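Local coordinates for mandelate racemase/muconate lactonizing enzyme family protein (Roseovarius sp. TM1035, PDB 3T9P) that probably catalyses a racemisation, cycloisomerisation or related reaction on a carboxylate substrate, as other members of the enolase superfamily do, at residues 190-193 against 194-198. Numbering follows the deposited sequence.
Sequences PTVS and RALGD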
loop_
_atom_site.group_PDB
_atom_site.type_symbol
_atom_site.label_atom_id
_atom_site.label_comp_id
_atom_site.label_asym_id
_atom_site.label_seq_id
_atom_site.Cartn_x
_atom_site.Cartn_y
_atom_site.Cartn_z
ATOM N N PRO A 190 -8.390 10.463 33.905
ATOM C CA PRO A 190 -8.631 10.178 35.376
ATOM C C PRO A 190 -9.998 9.596 35.659
ATOM O O PRO A 190 -10.137 8.681 36.492
ATOM C CB PRO A 190 -8.380 11.569 36.080
ATOM C CG PRO A 190 -8.691 12.643 35.034
ATOM C CD PRO A 190 -8.060 11.883 33.678
ATOM N N THR A 191 -11.016 9.999 34.911
ATOM C CA THR A 191 -12.324 9.417 35.215
ATOM C C THR A 191 -12.440 7.915 35.054
ATOM O O THR A 191 -13.093 7.251 35.869
ATOM C CB THR A 191 -13.473 10.164 34.340
ATOM O OG1 THR A 191 -13.390 11.546 34.629
ATOM C CG2 THR A 191 -14.839 9.632 34.579
ATOM N N VAL A 192 -11.972 7.384 33.926
ATOM C CA VAL A 192 -12.093 5.947 33.669
ATOM C C VAL A 192 -11.128 5.182 34.635
ATOM O O VAL A 192 -11.496 4.164 35.257
ATOM C CB VAL A 192 -11.799 5.641 32.158
ATOM C CG1 VAL A 192 -11.777 4.131 31.897
ATOM C CG2 VAL A 192 -12.895 6.255 31.321
ATOM N N SER A 193 -9.939 5.720 34.788
ATOM C CA SER A 193 -8.927 5.092 35.617
ATOM C C SER A 193 -9.381 4.989 37.106
ATOM O O SER A 193 -9.284 3.883 37.705
ATOM C CB SER A 193 -7.638 5.905 35.553
ATOM O OG SER A 193 -6.679 5.335 36.450
ATOM N N ARG A 194 -9.915 6.090 37.681
ATOM C CA ARG A 194 -10.396 6.005 39.080
ATOM C C ARG A 194 -11.606 5.119 39.148
ATOM O O ARG A 194 -11.706 4.387 40.089
ATOM C CB ARG A 194 -10.613 7.388 39.726
ATOM C CG ARG A 194 -9.334 8.364 39.721
ATOM C CD ARG A 194 -9.668 9.833 40.166
ATOM N NE ARG A 194 -9.933 9.847 41.613
ATOM C CZ ARG A 194 -11.134 9.683 42.194
ATOM N NH1 ARG A 194 -12.242 9.561 41.465
ATOM N NH2 ARG A 194 -11.249 9.677 43.523
ATOM N N ALA A 195 -12.528 5.103 38.170
ATOM C CA ALA A 195 -13.668 4.175 38.270
ATOM C C ALA A 195 -13.158 2.732 38.272
ATOM O O ALA A 195 -13.661 1.915 39.015
ATOM C CB ALA A 195 -14.688 4.347 37.125
ATOM N N LEU A 196 -12.131 2.431 37.420
ATOM C CA LEU A 196 -11.746 1.007 37.226
ATOM C C LEU A 196 -11.036 0.548 38.499
ATOM O O LEU A 196 -11.181 -0.632 38.893
ATOM C CB LEU A 196 -10.779 0.867 36.050
ATOM C CG LEU A 196 -11.394 0.846 34.652
ATOM C CD1 LEU A 196 -10.250 0.794 33.613
ATOM C CD2 LEU A 196 -12.338 -0.387 34.509
ATOM N N GLY A 197 -10.274 1.445 39.125
ATOM C CA GLY A 197 -9.667 1.139 40.460
ATOM C C GLY A 197 -8.355 0.332 40.380
ATOM O O GLY A 197 -7.798 0.164 39.288
ATOM N N ASP A 198 -7.878 -0.161 41.531
ATOM C CA ASP A 198 -6.586 -0.834 41.674
ATOM C C ASP A 198 -6.624 -2.216 41.089
ATOM O O ASP A 198 -7.690 -2.809 40.985
ATOM C CB ASP A 198 -6.309 -1.058 43.184
ATOM C CG ASP A 198 -6.022 0.257 43.956
ATOM O OD1 ASP A 198 -5.780 1.340 43.337
ATOM O OD2 ASP A 198 -6.048 0.137 45.216
#
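Arg194 N meets the flat carbonyl group of Pro190 tilted 19° from its plane, at 2.9 Å from Pro190 O, whereas Ala195 N stands above the plane of the Thr191 carbonyl, in a longer bond of 3.2 Å to Thr191 O. In Arg194, CG lies anti to the carbonyl carbon (chi1 -56°), which brings it to 3.3 Å from Pro190 O. On the buried side, Val192 and Leu196 run side by side, CG1 of the valine 4.1 Å from CD1 of the leucine. Both pack on Phe154 and Trp168, so this flank of helix 184-196 faces both helix 147-161 and strand 165-169 of the barrel. The helix is the connection of a beta-alpha-beta crossover between parallel strands 165-169 and 201-205 in the modified TIM barrel of the enolase superfamily. Val192 O accepts Leu196 N at 2.8 Å, with Leu196 CG 3.4 Å from the same oxygen. Ser193 OG, anti to the backbone N (chi1 176°), is hydrogen-bonded to Asn225 O, while Ser193 O takes Gly197 N at 3.0 Å. Gly197 then leaves the helix with positive phi, and Arg158 NH1 donates to Leu196 O.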